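Local coordinates for protein CD1-2 antigen (Gallus gallus, PDB 3DBX) that probably binds lipid antigens in the groove of its MHC class I-like domain and displays them at the cell surface to T cells, at residues P190-F196 with V208-F214; I219-W223 with L251-L255; G264-R268 with L279-W283. One frame throughout, in Å; residues are numbered along the deposited sequence.

Contact 1 of 3, residues P190-F196 with V208-F214; sequences PPMAVVF and VCRVTSF
Arg210 N donates to Val194 O over 2.8 Å, and Val194 N returns a bond to Arg210 O, closing the middle ring of an antiparallel pairing between the first two strands of an immunoglobulin C1-set domain. The hairpin of strands 192-200 and 204-214 repeats that ring at Met192 with Thr212 and at Phe196 with Val208. Carbonyls here do double duty: Val208 O takes the amide of Phe196 and also faces Val195 CA at 3.2 Å, a CA-H...O contact.

The two faces of the pairing differ. Ala193, Val195, Cys209 and Val211 turn to the sandwich interior, where Cys209 forms the disulfide to Cys267. Next to them, beside Leu279 and Val269, Pro191 CB touches both Val211 CG1 (3.5 Å) and Phe214 CB (3.6 Å). On the other face, Val194 CG2 lies alongside Arg210 CB, while the extended arginine carries its guanidinium away to a polar side chain of another protein chain. Ser213 OG, at the turn beyond the strand, hydrogen-bonds to a basic side chain of that chain; with Arg210, Thr212 and Phe196 also packing there, the partner chain covers this side.

At the far end Phe196 holds CG between its backbone N and carbonyl carbon (chi1 49°), which lays the ring across its neighbour. Val208 CB sits over one face of the ring, 3.9 Å from the centroid and 22° off the normal, with CG1 3.5 Å from CZ.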
ATOM      1  N   PRO A 190     -17.468   6.775   8.737  1.00 23.24           N
ATOM      2  CA  PRO A 190     -17.487   5.731   9.790  1.00 22.33           C
ATOM      3  C   PRO A 190     -17.641   4.293   9.265  1.00 22.85           C
ATOM      4  O   PRO A 190     -18.254   4.093   8.196  1.00 21.55           O
ATOM      5  CB  PRO A 190     -18.658   6.142  10.695  1.00 24.28           C
ATOM      6  CG  PRO A 190     -18.856   7.617  10.418  1.00 24.24           C
ATOM      7  CD  PRO A 190     -18.551   7.737   8.903  1.00 24.40           C
ATOM      8  N   PRO A 191     -17.117   3.296  10.026  1.00 22.06           N
ATOM      9  CA  PRO A 191     -17.202   1.912   9.629  1.00 22.74           C
ATOM     10  C   PRO A 191     -18.595   1.378   9.836  1.00 25.63           C
ATOM     11  O   PRO A 191     -19.367   1.967  10.617  1.00 25.06           O
ATOM     12  CB  PRO A 191     -16.214   1.218  10.604  1.00 22.30           C
ATOM     13  CG  PRO A 191     -16.315   2.032  11.834  1.00 23.07           C
ATOM     14  CD  PRO A 191     -16.394   3.446  11.315  1.00 24.01           C
ATOM     15  N   MET A 192     -18.927   0.289   9.140  1.00 25.84           N
ATOM     16  CA  MET A 192     -20.118  -0.483   9.489  1.00 31.22           C
ATOM     17  C   MET A 192     -19.597  -1.873   9.761  1.00 28.94           C
ATOM     18  O   MET A 192     -18.556  -2.209   9.244  1.00 27.61           O
ATOM     19  CB  MET A 192     -21.199  -0.484   8.406  1.00 32.35           C
ATOM     20  CG  MET A 192     -20.847  -0.973   7.052  1.00 36.11           C
ATOM     21  SD  MET A 192     -22.364  -1.426   6.098  1.00 47.11           S
ATOM     22  CE  MET A 192     -22.766  -3.008   6.869  1.00 47.02           C
ATOM     23  N   ALA A 193     -20.276  -2.658  10.599  1.00 29.20           N
ATOM     24  CA  ALA A 193     -19.735  -3.982  10.972  1.00 28.16           C
ATOM     25  C   ALA A 193     -20.832  -5.042  11.042  1.00 28.93           C
ATOM     26  O   ALA A 193     -22.004  -4.745  11.283  1.00 30.68           O
ATOM     27  CB  ALA A 193     -18.952  -3.915  12.285  1.00 27.07           C
ATOM     28  N   VAL A 194     -20.443  -6.276  10.768  1.00 28.72           N
ATOM     29  CA  VAL A 194     -21.368  -7.399  10.799  1.00 28.85           C
ATOM     30  C   VAL A 194     -20.655  -8.519  11.545  1.00 27.40           C
ATOM     31  O   VAL A 194     -19.424  -8.650  11.436  1.00 25.43           O
ATOM     32  CB  VAL A 194     -21.852  -7.846   9.380  1.00 30.01           C
ATOM     33  CG1 VAL A 194     -22.731  -6.757   8.697  1.00 32.63           C
ATOM     34  CG2 VAL A 194     -20.696  -8.279   8.442  1.00 29.78           C
ATOM     35  N   VAL A 195     -21.424  -9.287  12.321  1.00 27.49           N
ATOM     36  CA  VAL A 195     -20.897 -10.436  13.082  1.00 27.10           C
ATOM     37  C   VAL A 195     -21.649 -11.708  12.653  1.00 28.59           C
ATOM     38  O   VAL A 195     -22.895 -11.710  12.571  1.00 30.45           O
ATOM     39  CB  VAL A 195     -21.040 -10.217  14.606  1.00 28.07           C
ATOM     40  CG1 VAL A 195     -20.655 -11.466  15.366  1.00 27.81           C
ATOM     41  CG2 VAL A 195     -20.142  -9.080  15.077  1.00 26.87           C
ATOM     42  N   PHE A 196     -20.912 -12.771  12.333  1.00 27.77           N
ATOM     43  CA  PHE A 196     -21.537 -14.072  12.060  1.00 29.95           C
ATOM     44  C   PHE A 196     -20.630 -15.208  12.550  1.00 30.04           C
ATOM     45  O   PHE A 196     -19.485 -14.964  12.915  1.00 29.61           O
ATOM     46  CB  PHE A 196     -21.868 -14.229  10.568  1.00 31.09           C
ATOM     47  CG  PHE A 196     -20.718 -13.883   9.653  1.00 30.60           C
ATOM     48  CD1 PHE A 196     -20.477 -12.547   9.289  1.00 32.15           C
ATOM     49  CD2 PHE A 196     -19.861 -14.864   9.207  1.00 28.86           C
ATOM     50  CE1 PHE A 196     -19.403 -12.219   8.464  1.00 33.51           C
ATOM     51  CE2 PHE A 196     -18.772 -14.551   8.370  1.00 31.40           C
ATOM     52  CZ  PHE A 196     -18.555 -13.236   7.985  1.00 30.75           C
ATOM     53  N   VAL A 208     -16.790 -14.167  13.443  1.00 24.27           N
ATOM     54  CA  VAL A 208     -16.166 -13.240  12.485  1.00 24.05           C
ATOM     55  C   VAL A 208     -16.812 -11.889  12.643  1.00 25.08           C
ATOM     56  O   VAL A 208     -18.032 -11.799  12.674  1.00 24.53           O
ATOM     57  CB  VAL A 208     -16.375 -13.685  11.010  1.00 24.04           C
ATOM     58  CG1 VAL A 208     -15.729 -12.717  10.031  1.00 23.06           C
ATOM     59  CG2 VAL A 208     -15.821 -15.110  10.761  1.00 24.39           C
ATOM     60  N   CYS A 209     -15.998 -10.845  12.787  1.00 25.87           N
ATOM     61  CA  CYS A 209     -16.508  -9.482  12.749  1.00 24.88           C
ATOM     62  C   CYS A 209     -15.913  -8.853  11.468  1.00 25.09           C
ATOM     63  O   CYS A 209     -14.699  -8.733  11.370  1.00 24.08           O
ATOM     64  CB  CYS A 209     -15.967  -8.750  13.949  1.00 25.75           C
ATOM     65  SG  CYS A 209     -16.511  -7.044  14.075  1.00 29.63           S
ATOM     66  N   ARG A 210     -16.750  -8.504  10.491  1.00 24.70           N
ATOM     67  CA  ARG A 210     -16.252  -7.922   9.263  1.00 24.26           C
ATOM     68  C   ARG A 210     -16.574  -6.430   9.319  1.00 23.58           C
ATOM     69  O   ARG A 210     -17.733  -6.061   9.462  1.00 23.74           O
ATOM     70  CB  ARG A 210     -16.915  -8.590   8.063  1.00 26.76           C
ATOM     71  CG  ARG A 210     -16.495  -7.994   6.703  1.00 28.11           C
ATOM     72  CD  ARG A 210     -17.362  -8.594   5.592  1.00 34.79           C
ATOM     73  NE  ARG A 210     -17.219  -7.843   4.348  1.00 37.25           N
ATOM     74  CZ  ARG A 210     -17.875  -8.100   3.230  1.00 38.83           C
ATOM     75  NH1 ARG A 210     -18.714  -9.131   3.167  1.00 40.91           N
ATOM     76  NH2 ARG A 210     -17.657  -7.350   2.167  1.00 41.73           N
ATOM     77  N   VAL A 211     -15.544  -5.586   9.241  1.00 21.58           N
ATOM     78  CA  VAL A 211     -15.721  -4.129   9.398  1.00 21.49           C
ATOM     79  C   VAL A 211     -15.380  -3.504   8.063  1.00 21.86           C
ATOM     80  O   VAL A 211     -14.335  -3.802   7.524  1.00 20.89           O
ATOM     81  CB  VAL A 211     -14.747  -3.584  10.448  1.00 22.07           C
ATOM     82  CG1 VAL A 211     -15.048  -2.095  10.697  1.00 22.64           C
ATOM     83  CG2 VAL A 211     -14.916  -4.382  11.812  1.00 19.52           C
ATOM     84  N   THR A 212     -16.285  -2.687   7.519  1.00 22.44           N
ATOM     85  CA  THR A 212     -16.140  -2.198   6.146  1.00 24.68           C
ATOM     86  C   THR A 212     -16.330  -0.664   6.082  1.00 25.38           C
ATOM     87  O   THR A 212     -16.745  -0.043   7.070  1.00 25.62           O
ATOM     88  CB  THR A 212     -17.160  -2.959   5.198  1.00 28.56           C
ATOM     89  OG1 THR A 212     -18.499  -2.677   5.630  1.00 30.35           O
ATOM     90  CG2 THR A 212     -16.989  -4.475   5.316  1.00 28.05           C
ATOM     91  N   SER A 213     -15.954  -0.053   4.965  1.00 25.73           N
ATOM     92  CA  SER A 213     -16.410   1.302   4.578  1.00 27.50           C
ATOM     93  C   SER A 213     -15.746   2.466   5.246  1.00 26.50           C
ATOM     94  O   SER A 213     -16.189   3.613   5.037  1.00 28.05           O
ATOM     95  CB  SER A 213     -17.940   1.454   4.698  1.00 29.42           C
ATOM     96  OG  SER A 213     -18.577   0.597   3.763  1.00 35.51           O
ATOM     97  N   PHE A 214     -14.675   2.226   6.011  1.00 23.80           N
ATOM     98  CA  PHE A 214     -14.178   3.291   6.884  1.00 23.42           C
ATOM     99  C   PHE A 214     -12.978   4.092   6.381  1.00 24.79           C
ATOM    100  O   PHE A 214     -12.109   3.586   5.679  1.00 24.01           O
ATOM    101  CB  PHE A 214     -13.881   2.759   8.288  1.00 22.26           C
ATOM    102  CG  PHE A 214     -12.847   1.660   8.321  1.00 21.76           C
ATOM    103  CD1 PHE A 214     -13.233   0.343   8.223  1.00 23.62           C
ATOM    104  CD2 PHE A 214     -11.507   1.960   8.525  1.00 22.23           C
ATOM    105  CE1 PHE A 214     -12.268  -0.704   8.312  1.00 22.90           C
ATOM    106  CE2 PHE A 214     -10.545   0.971   8.575  1.00 24.04           C
ATOM    107  CZ  PHE A 214     -10.924  -0.376   8.449  1.00 22.91           C
TER

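Contact 2 of 3, residues I219-W223 with L251-L255; sequences IAVTW and LRSTL
Trp223 meets two residues of 251-255 in two different ways. Leu255 CB lies over one face of the indole, 3.9 Å from the centroid of the five-membered ring and only 3° off its normal, an almost vertical CH-pi contact. Leu255 CD2 runs back past Trp223 CB at 4.0 Å, and the leucine and the indole point opposite ways as they pass. At the ring edge the indole NE1 reaches Ser253 OG at 3.0 Å, but the angle at the hydrogen is just 132°, so the bond is weak. Ser253 OG has a second weak bond, to the backbone O of Ser237 on the adjoining strand 236-243, and its place anti to the backbone N brings it to the indole edge.

Further along, the touching atoms are all carbons. Val221 divides its methyls: CG1 rests against Ser253 CB at 3.8 Å, and CG2 meets Leu251 CD2 end-on at 4.1 Å. The other methyl of that leucine, CD1, packs on Ile219 CG2 at 3.6 Å.

The next shell fixes these groups from both sheets. Leu207 and Cys209 touch the indole from strand 204-214, while Cys267 of strand 265-270 packs on Val221. Backbone hydrogen bonds between Thr222 and Arg268, and between Leu251 and Val211, tie each segment into its own sheet.

No backbone bond joins the two segments: their axes pass 7.9 Å apart at 20°, running the same way, and side chains bridge the space between them. That is face-to-face packing of the two sheets of an immunoglobulin beta sandwich, with a tryptophan beside the intersheet disulfide, as is usual in this fold.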
ATOM      1  N   ILE A 219      -7.715   1.948  13.034  1.00 32.23           N
ATOM      2  CA  ILE A 219      -8.958   1.430  13.646  1.00 31.23           C
ATOM      3  C   ILE A 219      -8.566   0.372  14.668  1.00 33.95           C
ATOM      4  O   ILE A 219      -7.467  -0.224  14.575  1.00 33.98           O
ATOM      5  CB  ILE A 219      -9.907   0.825  12.545  1.00 29.38           C
ATOM      6  CG1 ILE A 219     -11.356   0.653  13.050  1.00 27.19           C
ATOM      7  CG2 ILE A 219      -9.331  -0.473  11.965  1.00 28.99           C
ATOM      8  CD1 ILE A 219     -12.293   0.191  11.946  1.00 27.05           C
ATOM      9  N   ALA A 220      -9.414   0.164  15.677  1.00 33.68           N
ATOM     10  CA  ALA A 220      -9.159  -0.930  16.585  1.00 36.24           C
ATOM     11  C   ALA A 220     -10.448  -1.711  16.788  1.00 35.47           C
ATOM     12  O   ALA A 220     -11.487  -1.141  17.115  1.00 36.51           O
ATOM     13  CB  ALA A 220      -8.596  -0.464  17.884  1.00 39.72           C
ATOM     14  N   VAL A 221     -10.351  -3.014  16.579  1.00 34.95           N
ATOM     15  CA  VAL A 221     -11.487  -3.926  16.648  1.00 33.51           C
ATOM     16  C   VAL A 221     -11.154  -4.946  17.725  1.00 37.27           C
ATOM     17  O   VAL A 221     -10.109  -5.627  17.637  1.00 38.42           O
ATOM     18  CB  VAL A 221     -11.672  -4.658  15.334  1.00 30.98           C
ATOM     19  CG1 VAL A 221     -12.842  -5.642  15.446  1.00 29.51           C
ATOM     20  CG2 VAL A 221     -11.893  -3.654  14.177  1.00 29.75           C
ATOM     21  N   THR A 222     -12.000  -5.023  18.758  1.00 37.97           N
ATOM     22  CA  THR A 222     -11.783  -5.974  19.832  1.00 41.30           C
ATOM     23  C   THR A 222     -13.033  -6.839  20.032  1.00 39.74           C
ATOM     24  O   THR A 222     -14.131  -6.479  19.603  1.00 37.35           O
ATOM     25  CB  THR A 222     -11.347  -5.298  21.161  1.00 45.74           C
ATOM     26  OG1 THR A 222     -12.349  -4.369  21.587  1.00 48.66           O
ATOM     27  CG2 THR A 222     -10.003  -4.522  20.978  1.00 48.60           C
ATOM     28  N   TRP A 223     -12.829  -7.998  20.649  1.00 40.19           N
ATOM     29  CA  TRP A 223     -13.914  -8.883  21.003  1.00 38.70           C
ATOM     30  C   TRP A 223     -14.184  -8.706  22.450  1.00 41.49           C
ATOM     31  O   TRP A 223     -13.258  -8.516  23.223  1.00 44.42           O
ATOM     32  CB  TRP A 223     -13.520 -10.316  20.700  1.00 38.40           C
ATOM     33  CG  TRP A 223     -13.622 -10.585  19.222  1.00 35.23           C
ATOM     34  CD1 TRP A 223     -12.612 -10.498  18.283  1.00 34.66           C
ATOM     35  CD2 TRP A 223     -14.803 -10.953  18.514  1.00 32.41           C
ATOM     36  NE1 TRP A 223     -13.115 -10.789  17.039  1.00 32.52           N
ATOM     37  CE2 TRP A 223     -14.453 -11.083  17.156  1.00 31.39           C
ATOM     38  CE3 TRP A 223     -16.135 -11.188  18.901  1.00 33.90           C
ATOM     39  CZ2 TRP A 223     -15.381 -11.425  16.186  1.00 29.12           C
ATOM     40  CZ3 TRP A 223     -17.055 -11.535  17.924  1.00 33.04           C
ATOM     41  CH2 TRP A 223     -16.683 -11.630  16.598  1.00 28.91           C
ATOM     42  N   LEU A 251     -11.600  -4.713   7.218  1.00 26.46           N
ATOM     43  CA  LEU A 251     -10.779  -5.532   8.127  1.00 28.11           C
ATOM     44  C   LEU A 251     -11.728  -6.636   8.582  1.00 28.56           C
ATOM     45  O   LEU A 251     -12.949  -6.410   8.677  1.00 27.16           O
ATOM     46  CB  LEU A 251     -10.386  -4.677   9.375  1.00 29.23           C
ATOM     47  CG  LEU A 251      -9.453  -5.201  10.461  1.00 31.86           C
ATOM     48  CD1 LEU A 251      -8.965  -3.995  11.244  1.00 38.26           C
ATOM     49  CD2 LEU A 251     -10.210  -6.081  11.402  1.00 37.97           C
ATOM     50  N   ARG A 252     -11.175  -7.807   8.879  1.00 30.19           N
ATOM     51  CA  ARG A 252     -11.918  -8.917   9.468  1.00 31.45           C
ATOM     52  C   ARG A 252     -11.183  -9.292  10.767  1.00 31.07           C
ATOM     53  O   ARG A 252      -9.952  -9.464  10.739  1.00 31.33           O
ATOM     54  CB  ARG A 252     -11.814 -10.092   8.498  1.00 33.35           C
ATOM     55  CG  ARG A 252     -13.111 -10.776   8.048  1.00 36.48           C
ATOM     56  CD  ARG A 252     -12.748 -11.843   6.932  1.00 39.08           C
ATOM     57  NE  ARG A 252     -13.248 -13.197   7.234  1.00 48.56           N
ATOM     58  CZ  ARG A 252     -12.548 -14.165   7.842  1.00 50.62           C
ATOM     59  NH1 ARG A 252     -11.296 -13.954   8.250  1.00 52.94           N
ATOM     60  NH2 ARG A 252     -13.105 -15.354   8.040  1.00 50.55           N
ATOM     61  N   SER A 253     -11.907  -9.412  11.888  1.00 28.88           N
ATOM     62  CA  SER A 253     -11.318  -9.949  13.122  1.00 30.84           C
ATOM     63  C   SER A 253     -12.033 -11.250  13.455  1.00 30.68           C
ATOM     64  O   SER A 253     -13.210 -11.355  13.178  1.00 29.87           O
ATOM     65  CB  SER A 253     -11.468  -8.968  14.284  1.00 30.90           C
ATOM     66  OG  SER A 253     -10.846  -9.527  15.450  1.00 37.34           O
ATOM     67  N   THR A 254     -11.329 -12.249  14.001  1.00 31.79           N
ATOM     68  CA  THR A 254     -11.996 -13.510  14.305  1.00 31.27           C
ATOM     69  C   THR A 254     -11.603 -14.012  15.666  1.00 32.90           C
ATOM     70  O   THR A 254     -10.465 -13.751  16.123  1.00 34.60           O
ATOM     71  CB  THR A 254     -11.698 -14.651  13.269  1.00 32.52           C
ATOM     72  OG1 THR A 254     -10.337 -15.063  13.356  1.00 36.12           O
ATOM     73  CG2 THR A 254     -12.030 -14.249  11.820  1.00 29.14           C
ATOM     74  N   LEU A 255     -12.527 -14.747  16.295  1.00 31.70           N
ATOM     75  CA  LEU A 255     -12.316 -15.337  17.614  1.00 32.67           C
ATOM     76  C   LEU A 255     -12.807 -16.779  17.591  1.00 33.56           C
ATOM     77  O   LEU A 255     -13.981 -17.022  17.287  1.00 31.95           O
ATOM     78  CB  LEU A 255     -13.086 -14.567  18.689  1.00 31.57           C
ATOM     79  CG  LEU A 255     -12.934 -15.032  20.152  1.00 36.83           C
ATOM     80  CD1 LEU A 255     -11.500 -14.862  20.618  1.00 38.42           C
ATOM     81  CD2 LEU A 255     -13.897 -14.315  21.087  1.00 37.37           C
TER

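Contact 3 of 3, residues G264-R268 with L279-W283; sequences GYACR and LLVPW
Tyr265 O accepts the amide of Trp283 at 2.8 Å. The N-H points almost straight at the oxygen (177°), although the donor stands above the carbonyl plane. A water extends the link at this end, accepting from Tyr265 N and donating to Trp283 O, each over 2.8 Å, so the backbone pairing is carried on through solvent. In the middle, Cys267 and Val281 exchange two amide-to-carbonyl bonds, both of 2.9 Å, as an antiparallel hydrogen-bonded pair. Ala266 with Pro282 and Arg268 with Leu280 form the non-hydrogen-bonded pairs on either side. Proline suits its position, since it has no N-H to offer there.

Beyond the backbone, Leu280 CD1 reaches across to Ala266 CB at 3.9 Å and to Arg268 CB at 4.0 Å; a trans chi1 (178°) sends the leucine's end back across toward the partner strand. Ala266 CB also rests on Pro282 CA. Tyr265 and Trp283 run side by side in the same direction; the phenol CD1 comes 4.1 Å from CE3, near the plane of the indole at its edge. The phenol's hydroxyl lies beyond this contact, hydrogen-bonded to Asp261 and Arg225.

Cys267 and Val281 face the interior, where both pack on Val195 of strand 192-200 and Cys267 also meets Val221. Trp283 reaches over the opposing sheet, touching Leu205 and Leu207 of strand 204-214. Strand 279-282 is the outermost strand of its sheet within the chain, and strand 265-270 lies between it and strand 220-225.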
ATOM      1  N   GLY A 264     -21.648 -14.553  26.343  1.00 55.79           N
ATOM      2  CA  GLY A 264     -22.189 -13.749  25.266  1.00 51.92           C
ATOM      3  C   GLY A 264     -21.014 -13.047  24.618  1.00 48.00           C
ATOM      4  O   GLY A 264     -20.114 -12.592  25.321  1.00 49.03           O
ATOM      5  N   TYR A 265     -21.011 -12.973  23.287  1.00 43.37           N
ATOM      6  CA  TYR A 265     -19.950 -12.303  22.541  1.00 40.62           C
ATOM      7  C   TYR A 265     -20.437 -11.064  21.731  1.00 38.91           C
ATOM      8  O   TYR A 265     -21.602 -10.978  21.316  1.00 38.10           O
ATOM      9  CB  TYR A 265     -19.204 -13.311  21.631  1.00 37.33           C
ATOM     10  CG  TYR A 265     -18.455 -14.370  22.435  1.00 39.76           C
ATOM     11  CD1 TYR A 265     -19.047 -15.591  22.746  1.00 38.78           C
ATOM     12  CD2 TYR A 265     -17.165 -14.135  22.892  1.00 38.27           C
ATOM     13  CE1 TYR A 265     -18.361 -16.552  23.479  1.00 42.37           C
ATOM     14  CE2 TYR A 265     -16.484 -15.080  23.620  1.00 41.40           C
ATOM     15  CZ  TYR A 265     -17.071 -16.281  23.901  1.00 42.57           C
ATOM     16  OH  TYR A 265     -16.372 -17.195  24.639  1.00 49.40           O
ATOM     17  N   ALA A 266     -19.527 -10.101  21.556  1.00 37.79           N
ATOM     18  CA  ALA A 266     -19.745  -8.921  20.724  1.00 36.21           C
ATOM     19  C   ALA A 266     -18.408  -8.399  20.221  1.00 35.31           C
ATOM     20  O   ALA A 266     -17.403  -8.487  20.948  1.00 34.70           O
ATOM     21  CB  ALA A 266     -20.442  -7.815  21.520  1.00 39.97           C
ATOM     22  N   CYS A 267     -18.426  -7.872  18.983  1.00 33.91           N
ATOM     23  CA  CYS A 267     -17.326  -7.135  18.362  1.00 31.86           C
ATOM     24  C   CYS A 267     -17.472  -5.635  18.684  1.00 32.07           C
ATOM     25  O   CYS A 267     -18.550  -5.093  18.494  1.00 31.17           O
ATOM     26  CB  CYS A 267     -17.436  -7.334  16.834  1.00 30.14           C
ATOM     27  SG  CYS A 267     -16.066  -6.650  15.968  1.00 36.90           S
ATOM     28  N   ARG A 268     -16.415  -4.991  19.181  1.00 30.99           N
ATOM     29  CA  ARG A 268     -16.415  -3.563  19.415  1.00 33.55           C
ATOM     30  C   ARG A 268     -15.372  -2.889  18.510  1.00 31.71           C
ATOM     31  O   ARG A 268     -14.229  -3.371  18.382  1.00 32.00           O
ATOM     32  CB  ARG A 268     -16.168  -3.243  20.902  1.00 36.35           C
ATOM     33  CG  ARG A 268     -16.214  -1.716  21.206  1.00 41.21           C
ATOM     34  CD  ARG A 268     -16.470  -1.372  22.644  1.00 46.13           C
ATOM     35  NE  ARG A 268     -15.305  -1.611  23.496  1.00 55.75           N
ATOM     36  CZ  ARG A 268     -15.355  -1.827  24.807  1.00 58.83           C
ATOM     37  NH1 ARG A 268     -16.505  -1.812  25.477  1.00 62.93           N
ATOM     38  NH2 ARG A 268     -14.235  -2.062  25.458  1.00 65.42           N
ATOM     39  N   LEU A 279     -18.735   1.415  17.895  1.00 37.02           N
ATOM     40  CA  LEU A 279     -19.656   0.564  17.211  1.00 37.51           C
ATOM     41  C   LEU A 279     -19.609  -0.764  17.961  1.00 38.65           C
ATOM     42  O   LEU A 279     -18.526  -1.373  18.058  1.00 38.52           O
ATOM     43  CB  LEU A 279     -19.136   0.381  15.786  1.00 34.19           C
ATOM     44  CG  LEU A 279     -19.791  -0.527  14.775  1.00 36.61           C
ATOM     45  CD1 LEU A 279     -21.276  -0.202  14.588  1.00 42.04           C
ATOM     46  CD2 LEU A 279     -18.999  -0.356  13.488  1.00 33.30           C
ATOM     47  N   LEU A 280     -20.759  -1.228  18.460  1.00 39.57           N
ATOM     48  CA  LEU A 280     -20.833  -2.465  19.209  1.00 40.30           C
ATOM     49  C   LEU A 280     -21.839  -3.432  18.546  1.00 39.96           C
ATOM     50  O   LEU A 280     -23.045  -3.116  18.439  1.00 41.73           O
ATOM     51  CB  LEU A 280     -21.218  -2.198  20.666  1.00 44.29           C
ATOM     52  CG  LEU A 280     -21.360  -3.456  21.524  1.00 47.46           C
ATOM     53  CD1 LEU A 280     -19.991  -3.996  21.926  1.00 47.75           C
ATOM     54  CD2 LEU A 280     -22.219  -3.188  22.738  1.00 52.55           C
ATOM     55  N   VAL A 281     -21.343  -4.604  18.144  1.00 36.47           N
ATOM     56  CA  VAL A 281     -22.107  -5.569  17.344  1.00 36.18           C
ATOM     57  C   VAL A 281     -22.136  -6.957  18.003  1.00 36.18           C
ATOM     58  O   VAL A 281     -21.135  -7.666  17.985  1.00 33.40           O
ATOM     59  CB  VAL A 281     -21.573  -5.654  15.877  1.00 33.67           C
ATOM     60  CG1 VAL A 281     -22.530  -6.422  15.022  1.00 34.14           C
ATOM     61  CG2 VAL A 281     -21.408  -4.249  15.277  1.00 33.34           C
ATOM     62  N   PRO A 282     -23.284  -7.334  18.608  1.00 39.15           N
ATOM     63  CA  PRO A 282     -23.443  -8.606  19.318  1.00 40.11           C
ATOM     64  C   PRO A 282     -23.417  -9.786  18.370  1.00 38.34           C
ATOM     65  O   PRO A 282     -23.769  -9.629  17.191  1.00 37.76           O
ATOM     66  CB  PRO A 282     -24.849  -8.491  19.950  1.00 44.38           C
ATOM     67  CG  PRO A 282     -25.187  -7.042  19.898  1.00 46.08           C
ATOM     68  CD  PRO A 282     -24.528  -6.547  18.648  1.00 42.45           C
ATOM     69  N   TRP A 283     -22.954 -10.937  18.851  1.00 38.24           N
ATOM     70  CA  TRP A 283     -23.186 -12.180  18.132  1.00 38.51           C
ATOM     71  C   TRP A 283     -24.511 -12.770  18.582  1.00 42.50           C
ATOM     72  O   TRP A 283     -24.667 -13.150  19.738  1.00 44.62           O
ATOM     73  CB  TRP A 283     -22.084 -13.194  18.362  1.00 37.18           C
ATOM     74  CG  TRP A 283     -22.438 -14.555  17.797  1.00 35.56           C
ATOM     75  CD1 TRP A 283     -23.020 -14.813  16.588  1.00 36.40           C
ATOM     76  CD2 TRP A 283     -22.202 -15.830  18.406  1.00 37.24           C
ATOM     77  NE1 TRP A 283     -23.186 -16.160  16.417  1.00 35.02           N
ATOM     78  CE2 TRP A 283     -22.691 -16.814  17.514  1.00 34.20           C
ATOM     79  CE3 TRP A 283     -21.638 -16.236  19.620  1.00 38.55           C
ATOM     80  CZ2 TRP A 283     -22.613 -18.174  17.783  1.00 36.20           C
ATOM     81  CZ3 TRP A 283     -21.553 -17.593  19.897  1.00 40.02           C
ATOM     82  CH2 TRP A 283     -22.051 -18.556  18.972  1.00 40.21           C
TER
HETATM   83  O   HOH W   1     -23.227 -14.083  21.894  1.00 42.06           O

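All three contacts belong to the immunoglobulin domain, their centres about 9 to 11 Å apart, and they follow one another along the chain without overlap. Contact 1 pairs the first two strands of one sheet; contact 3 pairs strands 265-270 and 279-282 of the other. Contact 2 spans the space between, since strand 249-257 neighbours 204-214 in the first sheet and 220-225 neighbours 265-270 in the second. The Cys209-Cys267 disulfide joins contact 1 directly to contact 3, and Val221 CG1 of contact 2 packs 3.4 Å from Cys267 SG. Together they tie the two sheets of the beta sandwich, within each sheet and across, apart from the MHC-like domain, whose groove probably holds the lipid.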